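Long-range contacts in N-acetylmuramoyl-L-alanine amidase (Mycobacteroides abscessus, PDB 7AGO), which probably hydrolyses the amide bond between N-acetylmuramic acid and L-alanine in peptidoglycan, using a zinc ion in its active site: residues V11-H16 / S104-G109; P99-S104 / V212-G217; H118-N123 / L179-N184. All blocks are in the same frame, centred on the assembly; numbering follows the deposited sequence.

Interaction 1 (V11-H16 / S104-G109). With ZN (zinc ion), chain D; ZGL (D-alpha-glutamine), chain B.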
loop_
_atom_site.group_PDB
_atom_site.type_symbol
_atom_site.label_atom_id
_atom_site.label_comp_id
_atom_site.label_asym_id
_atom_site.label_seq_id
_atom_site.Cartn_x
_atom_site.Cartn_y
_atom_site.Cartn_z
ATOM N N VAL A 11 10.855 -1.627 0.761
ATOM C CA VAL A 11 10.071 -2.527 1.606
ATOM C C VAL A 11 8.622 -2.480 1.147
ATOM O O VAL A 11 8.081 -1.401 0.864
ATOM C CB VAL A 11 10.168 -2.197 3.107
ATOM C CG1 VAL A 11 9.417 -3.271 3.914
ATOM C CG2 VAL A 11 11.613 -2.130 3.544
ATOM N N LEU A 12 7.999 -3.658 1.072
ATOM C CA LEU A 12 6.638 -3.818 0.582
ATOM C C LEU A 12 5.756 -4.341 1.703
ATOM O O LEU A 12 6.133 -5.283 2.406
ATOM C CB LEU A 12 6.600 -4.784 -0.604
ATOM C CG LEU A 12 7.511 -4.415 -1.777
ATOM C CD1 LEU A 12 7.517 -5.531 -2.825
ATOM C CD2 LEU A 12 7.063 -3.089 -2.385
ATOM N N ASP A 13 4.584 -3.733 1.864
ATOM C CA ASP A 13 3.647 -4.109 2.924
ATOM C C ASP A 13 2.341 -4.567 2.295
ATOM O O ASP A 13 1.518 -3.727 1.898
ATOM C CB ASP A 13 3.387 -2.928 3.865
ATOM C CG ASP A 13 2.250 -3.192 4.826
ATOM O OD1 ASP A 13 2.174 -4.334 5.334
ATOM O OD2 ASP A 13 1.441 -2.266 5.081
ATOM N N PRO A 14 2.089 -5.880 2.205
ATOM C CA PRO A 14 0.754 -6.348 1.810
ATOM C C PRO A 14 -0.198 -6.213 2.990
ATOM O O PRO A 14 -0.063 -6.907 3.998
ATOM C CB PRO A 14 1.000 -7.820 1.433
ATOM C CG PRO A 14 2.311 -8.216 2.074
ATOM C CD PRO A 14 2.966 -6.976 2.653
ATOM N N GLY A 15 -1.165 -5.309 2.854
ATOM C CA GLY A 15 -1.985 -4.933 3.994
ATOM C C GLY A 15 -2.769 -6.101 4.563
ATOM O O GLY A 15 -3.193 -7.008 3.845
ATOM N N HIS A 16 -2.970 -6.044 5.885
ATOM C CA HIS A 16 -3.746 -6.988 6.695
ATOM C C HIS A 16 -3.067 -8.346 6.832
ATOM O O HIS A 16 -1.979 -8.568 6.283
ATOM C CB HIS A 16 -5.161 -7.130 6.138
ATOM C CG HIS A 16 -5.814 -5.809 5.881
ATOM N ND1 HIS A 16 -6.341 -5.026 6.889
ATOM C CD2 HIS A 16 -5.961 -5.101 4.736
ATOM C CE1 HIS A 16 -6.801 -3.899 6.368
ATOM N NE2 HIS A 16 -6.592 -3.925 5.063
ATOM N N SER A 104 2.954 0.391 0.720
ATOM C CA SER A 104 1.917 -0.435 1.323
ATOM C C SER A 104 0.790 -0.626 0.311
ATOM O O SER A 104 0.387 0.326 -0.360
ATOM C CB SER A 104 1.388 0.228 2.599
ATOM O OG SER A 104 0.383 -0.556 3.216
ATOM N N ILE A 105 0.295 -1.860 0.193
ATOM C CA ILE A 105 -0.705 -2.207 -0.812
ATOM C C ILE A 105 -1.987 -2.623 -0.110
ATOM O O ILE A 105 -1.977 -3.532 0.731
ATOM C CB ILE A 105 -0.213 -3.329 -1.746
ATOM C CG1 ILE A 105 0.998 -2.855 -2.555
ATOM C CG2 ILE A 105 -1.341 -3.793 -2.658
ATOM C CD1 ILE A 105 0.703 -1.652 -3.469
ATOM N N HIS A 106 -3.092 -1.979 -0.488
ATOM C CA HIS A 106 -4.404 -2.255 0.077
ATOM C C HIS A 106 -5.415 -2.311 -1.061
ATOM O O HIS A 106 -5.123 -1.928 -2.196
ATOM C CB HIS A 106 -4.806 -1.171 1.098
ATOM C CG HIS A 106 -4.158 -1.324 2.442
ATOM N ND1 HIS A 106 -4.862 -1.712 3.561
ATOM C CD2 HIS A 106 -2.877 -1.145 2.849
ATOM C CE1 HIS A 106 -4.044 -1.775 4.597
ATOM N NE2 HIS A 106 -2.833 -1.434 4.193
ATOM N N ALA A 107 -6.616 -2.789 -0.748
ATOM C CA ALA A 107 -7.778 -2.601 -1.608
ATOM C C ALA A 107 -8.945 -2.183 -0.728
ATOM O O ALA A 107 -9.020 -2.554 0.448
ATOM C CB ALA A 107 -8.135 -3.866 -2.407
ATOM N N ASP A 108 -9.868 -1.428 -1.313
ATOM C CA ASP A 108 -10.796 -0.612 -0.550
ATOM C C ASP A 108 -12.198 -1.210 -0.584
ATOM O O ASP A 108 -12.504 -2.102 -1.380
ATOM C CB ASP A 108 -10.793 0.813 -1.125
ATOM C CG ASP A 108 -11.363 1.850 -0.181
ATOM O OD1 ASP A 108 -11.453 1.620 1.045
ATOM O OD2 ASP A 108 -11.724 2.926 -0.694
ATOM N N GLY A 109 -13.044 -0.704 0.311
ATOM C CA GLY A 109 -14.469 -0.976 0.266
ATOM C C GLY A 109 -15.249 0.319 0.159
ATOM O O GLY A 109 -15.261 1.120 1.099
HETATM ZN ZN ZN D . -6.847 -2.406 3.675
HETATM C CD ZGL B . -5.400 -1.268 8.854
HETATM N N ZGL B . -6.349 0.361 7.254
HETATM O O2 ZGL B . -4.845 -1.821 7.904
HETATM N N1 ZGL B . -5.436 -1.768 10.083
HETATM C CA ZGL B . -6.105 0.072 8.671
HETATM C CB ZGL B . -5.306 1.173 9.378
HETATM C C ZGL B . -2.986 2.277 9.567
HETATM C CG ZGL B . -3.868 1.235 8.899
HETATM O OXT ZGL B . -3.490 3.034 10.437
HETATM O O ZGL B . -1.801 2.324 9.221
HETATM O O HOH W 1 -0.933 -1.766 6.246
HETATM O O HOH W 2 -8.139 -1.103 2.644
#

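Interaction 2 (P99-S104 / V212-G217)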
loop_
_atom_site.group_PDB
_atom_site.type_symbol
_atom_site.label_atom_id
_atom_site.label_comp_id
_atom_site.label_asym_id
_atom_site.label_seq_id
_atom_site.Cartn_x
_atom_site.Cartn_y
_atom_site.Cartn_z
ATOM N N PRO A 99 15.114 1.905 4.268
ATOM C CA PRO A 99 14.764 1.807 2.851
ATOM C C PRO A 99 14.738 3.157 2.151
ATOM O O PRO A 99 14.517 4.210 2.760
ATOM C CB PRO A 99 13.360 1.195 2.886
ATOM C CG PRO A 99 12.790 1.748 4.152
ATOM C CD PRO A 99 13.930 1.728 5.129
ATOM N N ASP A 100 14.964 3.101 0.837
ATOM C CA ASP A 100 14.827 4.286 -0.003
ATOM C C ASP A 100 13.367 4.605 -0.277
ATOM O O ASP A 100 13.023 5.770 -0.509
ATOM C CB ASP A 100 15.573 4.081 -1.321
ATOM C CG ASP A 100 17.060 3.863 -1.117
ATOM O OD1 ASP A 100 17.739 4.832 -0.733
ATOM O OD2 ASP A 100 17.544 2.718 -1.294
ATOM N N ALA A 101 12.503 3.591 -0.254
ATOM C CA ALA A 101 11.079 3.791 -0.482
ATOM C C ALA A 101 10.315 2.626 0.127
ATOM O O ALA A 101 10.816 1.500 0.183
ATOM C CB ALA A 101 10.759 3.921 -1.980
ATOM N N VAL A 102 9.094 2.911 0.579
ATOM C CA VAL A 102 8.211 1.912 1.172
ATOM C C VAL A 102 6.853 2.018 0.493
ATOM O O VAL A 102 6.311 3.119 0.358
ATOM C CB VAL A 102 8.066 2.121 2.692
ATOM C CG1 VAL A 102 7.108 1.095 3.282
ATOM C CG2 VAL A 102 9.422 2.022 3.371
ATOM N N VAL A 103 6.289 0.885 0.080
ATOM C CA VAL A 103 4.963 0.887 -0.528
ATOM C C VAL A 103 4.083 -0.099 0.214
ATOM O O VAL A 103 4.419 -1.287 0.306
ATOM C CB VAL A 103 5.004 0.543 -2.027
ATOM C CG1 VAL A 103 3.595 0.466 -2.579
ATOM C CG2 VAL A 103 5.813 1.583 -2.783
ATOM N N SER A 104 2.954 0.391 0.720
ATOM C CA SER A 104 1.917 -0.435 1.323
ATOM C C SER A 104 0.790 -0.626 0.311
ATOM O O SER A 104 0.387 0.326 -0.360
ATOM C CB SER A 104 1.388 0.228 2.599
ATOM O OG SER A 104 0.383 -0.556 3.216
ATOM N N VAL A 212 9.996 2.853 -9.766
ATOM C CA VAL A 212 11.151 3.169 -10.604
ATOM C C VAL A 212 11.203 4.659 -10.908
ATOM O O VAL A 212 12.273 5.285 -10.849
ATOM C CB VAL A 212 11.124 2.333 -11.899
ATOM C CG1 VAL A 212 12.183 2.839 -12.869
ATOM C CG2 VAL A 212 11.349 0.865 -11.582
ATOM N N ALA A 213 10.053 5.255 -11.236
ATOM C CA ALA A 213 10.034 6.675 -11.563
ATOM C C ALA A 213 10.453 7.515 -10.363
ATOM O O ALA A 213 11.217 8.479 -10.505
ATOM C CB ALA A 213 8.646 7.084 -12.054
ATOM N N TYR A 214 9.987 7.149 -9.167
ATOM C CA TYR A 214 10.360 7.901 -7.971
ATOM C C TYR A 214 11.848 7.764 -7.670
ATOM O O TYR A 214 12.534 8.764 -7.429
ATOM C CB TYR A 214 9.537 7.444 -6.765
ATOM C CG TYR A 214 9.949 8.167 -5.500
ATOM C CD1 TYR A 214 9.646 9.512 -5.320
ATOM C CD2 TYR A 214 10.653 7.515 -4.495
ATOM C CE1 TYR A 214 10.029 10.189 -4.166
ATOM C CE2 TYR A 214 11.041 8.189 -3.328
ATOM C CZ TYR A 214 10.721 9.524 -3.175
ATOM O OH TYR A 214 11.095 10.213 -2.028
ATOM N N LEU A 215 12.369 6.536 -7.672
ATOM C CA LEU A 215 13.781 6.352 -7.343
ATOM C C LEU A 215 14.707 6.913 -8.416
ATOM O O LEU A 215 15.854 7.261 -8.106
ATOM C CB LEU A 215 14.089 4.870 -7.113
ATOM C CG LEU A 215 13.378 4.175 -5.941
ATOM C CD1 LEU A 215 13.765 2.715 -5.896
ATOM C CD2 LEU A 215 13.726 4.852 -4.633
ATOM N N SER A 216 14.236 7.016 -9.662
ATOM C CA SER A 216 15.012 7.614 -10.740
ATOM C C SER A 216 14.982 9.136 -10.732
ATOM O O SER A 216 15.734 9.751 -11.495
ATOM C CB SER A 216 14.500 7.121 -12.095
ATOM O OG SER A 216 14.537 5.712 -12.161
ATOM N N GLY A 217 14.127 9.755 -9.921
ATOM C CA GLY A 217 14.028 11.202 -9.903
ATOM C C GLY A 217 13.194 11.804 -11.016
ATOM O O GLY A 217 13.501 12.908 -11.482
#

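Interaction 3 (H118-N123 / L179-N184). With ALA (alanine), chain C.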
loop_
_atom_site.group_PDB
_atom_site.type_symbol
_atom_site.label_atom_id
_atom_site.label_comp_id
_atom_site.label_asym_id
_atom_site.label_seq_id
_atom_site.Cartn_x
_atom_site.Cartn_y
_atom_site.Cartn_z
ATOM N N HIS A 118 -6.432 5.088 -5.211
ATOM C CA HIS A 118 -5.973 6.338 -4.613
ATOM C C HIS A 118 -4.711 6.098 -3.800
ATOM O O HIS A 118 -4.538 5.043 -3.184
ATOM C CB HIS A 118 -7.065 7.069 -3.770
ATOM C CG HIS A 118 -7.604 6.308 -2.588
ATOM N ND1 HIS A 118 -8.468 5.240 -2.712
ATOM C CD2 HIS A 118 -7.498 6.546 -1.257
ATOM C CE1 HIS A 118 -8.819 4.815 -1.509
ATOM N NE2 HIS A 118 -8.251 5.598 -0.607
ATOM N N VAL A 119 -3.817 7.079 -3.851
ATOM C CA VAL A 119 -2.500 7.023 -3.226
ATOM C C VAL A 119 -2.577 7.853 -1.955
ATOM O O VAL A 119 -2.756 9.075 -2.020
ATOM C CB VAL A 119 -1.414 7.550 -4.175
ATOM C CG1 VAL A 119 -0.044 7.542 -3.498
ATOM C CG2 VAL A 119 -1.378 6.726 -5.462
ATOM N N ASN A 120 -2.460 7.191 -0.804
ATOM C CA ASN A 120 -2.550 7.829 0.502
ATOM C C ASN A 120 -1.162 8.210 0.992
ATOM O O ASN A 120 -0.203 7.443 0.845
ATOM C CB ASN A 120 -3.217 6.897 1.521
ATOM C CG ASN A 120 -4.624 6.499 1.101
ATOM O OD1 ASN A 120 -5.585 7.211 1.381
ATOM N ND2 ASN A 120 -4.743 5.377 0.395
ATOM N N TYR A 121 -1.063 9.400 1.572
ATOM C CA TYR A 121 0.211 9.888 2.082
ATOM C C TYR A 121 -0.052 10.727 3.321
ATOM O O TYR A 121 -1.161 11.228 3.536
ATOM C CB TYR A 121 0.973 10.694 1.016
ATOM C CG TYR A 121 0.288 11.993 0.649
ATOM C CD1 TYR A 121 -0.722 12.020 -0.309
ATOM C CD2 TYR A 121 0.647 13.192 1.260
ATOM C CE1 TYR A 121 -1.354 13.204 -0.649
ATOM C CE2 TYR A 121 0.015 14.386 0.926
ATOM C CZ TYR A 121 -0.983 14.383 -0.024
ATOM O OH TYR A 121 -1.609 15.566 -0.355
ATOM N N SER A 122 0.994 10.884 4.133
ATOM C CA SER A 122 0.864 11.568 5.415
ATOM C C SER A 122 0.654 13.067 5.220
ATOM O O SER A 122 1.442 13.736 4.548
ATOM C CB SER A 122 2.110 11.326 6.265
ATOM O OG SER A 122 2.019 12.018 7.509
ATOM N N ASN A 123 -0.401 13.596 5.824
ATOM C CA ASN A 123 -0.662 15.027 5.719
ATOM C C ASN A 123 -1.502 15.470 6.908
ATOM O O ASN A 123 -2.566 14.888 7.159
ATOM C CB ASN A 123 -1.379 15.371 4.408
ATOM C CG ASN A 123 -1.348 16.858 4.101
ATOM O OD1 ASN A 123 -0.334 17.524 4.311
ATOM N ND2 ASN A 123 -2.460 17.386 3.605
ATOM N N LEU A 179 0.719 4.566 0.744
ATOM C CA LEU A 179 -0.200 3.439 0.874
ATOM C C LEU A 179 -1.135 3.531 -0.323
ATOM O O LEU A 179 -1.936 4.470 -0.417
ATOM C CB LEU A 179 -0.963 3.487 2.200
ATOM C CG LEU A 179 -1.821 2.272 2.599
ATOM C CD1 LEU A 179 -2.191 2.324 4.091
ATOM C CD2 LEU A 179 -3.090 2.178 1.749
ATOM N N VAL A 180 -1.034 2.565 -1.232
ATOM C CA VAL A 180 -1.815 2.569 -2.462
ATOM C C VAL A 180 -3.024 1.670 -2.259
ATOM O O VAL A 180 -2.875 0.461 -2.052
ATOM C CB VAL A 180 -0.985 2.103 -3.669
ATOM C CG1 VAL A 180 -1.819 2.186 -4.934
ATOM C CG2 VAL A 180 0.268 2.957 -3.825
ATOM N N GLU A 181 -4.216 2.266 -2.293
ATOM C CA GLU A 181 -5.468 1.527 -2.410
ATOM C C GLU A 181 -5.717 1.314 -3.898
ATOM O O GLU A 181 -6.017 2.270 -4.621
ATOM C CB GLU A 181 -6.613 2.306 -1.763
ATOM C CG GLU A 181 -6.528 2.421 -0.231
ATOM C CD GLU A 181 -7.084 1.201 0.460
ATOM O OE1 GLU A 181 -7.468 0.259 -0.269
ATOM O OE2 GLU A 181 -7.138 1.180 1.720
ATOM N N LEU A 182 -5.550 0.073 -4.376
ATOM C CA LEU A 182 -5.488 -0.117 -5.821
ATOM C C LEU A 182 -6.858 -0.067 -6.479
ATOM O O LEU A 182 -6.933 0.147 -7.695
ATOM C CB LEU A 182 -4.789 -1.436 -6.164
ATOM C CG LEU A 182 -3.264 -1.389 -6.041
ATOM C CD1 LEU A 182 -2.654 -2.791 -6.055
ATOM C CD2 LEU A 182 -2.689 -0.555 -7.201
ATOM N N GLY A 183 -7.926 -0.274 -5.718
ATOM C CA GLY A 183 -9.270 -0.223 -6.276
ATOM C C GLY A 183 -10.294 -0.540 -5.209
ATOM O O GLY A 183 -9.965 -0.723 -4.031
ATOM N N ASN A 184 -11.561 -0.598 -5.647
ATOM C CA ASN A 184 -12.705 -0.843 -4.768
ATOM C C ASN A 184 -13.155 -2.294 -4.933
ATOM O O ASN A 184 -13.694 -2.663 -5.981
ATOM C CB ASN A 184 -13.843 0.125 -5.109
ATOM C CG ASN A 184 -15.089 -0.122 -4.277
ATOM O OD1 ASN A 184 -15.059 -0.880 -3.305
ATOM N ND2 ASN A 184 -16.195 0.528 -4.650
HETATM N N ALA C . -8.506 2.336 5.085
HETATM C CA ALA C . -7.315 1.537 5.360
HETATM C C ALA C . -7.100 1.390 6.865
HETATM O O ALA C . -7.685 2.147 7.648
HETATM C CB ALA C . -6.090 2.164 4.702
#

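Interaction 1 (V11-H16 / S104-G109)
H16 and H106 bring their imidazole rings together on one zinc ion, with H16 NE2 and H106 ND1 each 2.1 Å from the metal. The side chains cross at about a right angle, an oblique pair with ring centroids 4.7 Å apart and planes at 75°. H106 CG is turned beside the backbone N, opposite the carbonyl carbon (chi1 -79°), and one face of its ring covers G15 CA, 3.9 Å from the centroid in a CH-pi contact; G15, lacking a side chain, permits this. E51 and a water complete the zinc shell, the His-Glu-His site of zinc-dependent amidases, at the C-terminal end of strand 9-14, which runs parallel to strand 101-108. Their pairing is carried by I105 N to D13 O at 2.8 Å and by G15 N to I105 O. Across the H106 ring from the metal, NE2 donates to a water that in turn donates to D13 OD2. S104 OG also donates to D13 OD2, at 2.7 Å, coming to the anti side and 34° out of the carboxylate plane. D13 OD1 is taken by T76 and by a salt bridge to R90, while H16 ND1 is bound to T40 O.

Interaction 2 (P99-S104 / V212-G217)
V212 O accepts two bonds, from S216 N at 2.9 Å and from S216 OG at 2.7 Å, which arrive from opposite faces of its carbonyl plane and close the turn carrying Y214 and L215 against D100 and A101. The hydroxyl stands above that plane, 36° out of it. Just beyond, G217 takes a positive phi and ends the helix in a Schellman motif. The two segments meet by van der Waals contacts. L215 extends from the helix with CG beside its own backbone N (chi1 -63°), and its CD2 branch touches two neighbouring residues, D100 CB at 3.9 Å and A101 CB at 4.1 Å. The Y214 ring presents its edge to D100 O, 4.2 Å from Y214 CE2, and the A101 methyl approaches the ring obliquely. F137 of helix 132-147 stacks on the same tyrosine, whereas the D100 carboxylate turns to I9 N through OD2. L215 also rests on V10 of strand 9-14. The end of helix 197-216 is thus laid, next to helix 132-147, over the beginning of the central strand 101-108, the helix-on-sheet layering of the alpha/beta amidase fold.

Interaction 3 (H118-N123 / L179-N184)
Strands 118-122 and 177-184 run antiparallel, with H118-E181 and N120-L179 as hydrogen-bonded pairs and V119-V180 as the non-hydrogen-bonded pair between them. One carbonyl does double duty: L179 O receives N120 N at 2.8 Å and N120 ND2 at 3.1 Å, from opposite faces of its plane. ND2 stands 37° out of the carbonyl plane, although L179 O lies close to the plane of the side-chain amide itself. This fixes the rotation of the N120 side chain together with R164, which binds OD1, and it sets ND2 against E181 CG and against L179 CD2, 3.8 Å away. Beside it, H118 holds CG between its backbone N and carbonyl carbon (chi1 61°), a turn that lays the ring along E181. The two side chains point the same way, ring and carboxylate planes only 14° apart, and E181 CB sits over one ring face, 3.7 Å from the centroid, in a CH-pi contact. E181 then bends at its second torsion, so that its carboxylate leads away from strand 118-122 toward the ligand: E181 OE2 comes within 3.3 Å of CB of the bound alanine, and the side chain is about 4 Å from the zinc ion at nearest atoms. L179 CD1 meets the same methyl at 3.9 Å. On the opposite face of the sheet V119 CG2 and V180 CG2 touch at 4.4 Å, and V119 and V180 pack against M141 and L145 of helix 132-147. The aliphatic part of E181 is therefore braced by an imidazole face and an amide, while OE2 is presented to the zinc site and the alanine, consistent with the second, non-ligand glutamate that relatives of this amidase use in catalysis.

Strand 101-108 carries a segment of interactions 1 and 2 and borders strand 177-184 of interaction 3. Interaction 2 holds its beginning and interaction 1 its end; they share S104, and their centres are 16 Å apart, with D13 N bound to V103 O at 2.9 Å between them. Interaction 3 lies on the strand's other side, its centre 9 Å from that of interaction 1, joined to it by probable hydrogen bonds, both 2.8 Å, from V180 N to S104 O and from D108 N to G183 O. Interactions 1 and 3 thus line one active site: the former supplies zinc ligands, the latter E181 and L179, around an alanine peptide-linked to D-alpha-glutamine. Interaction 2 stands away from that pocket.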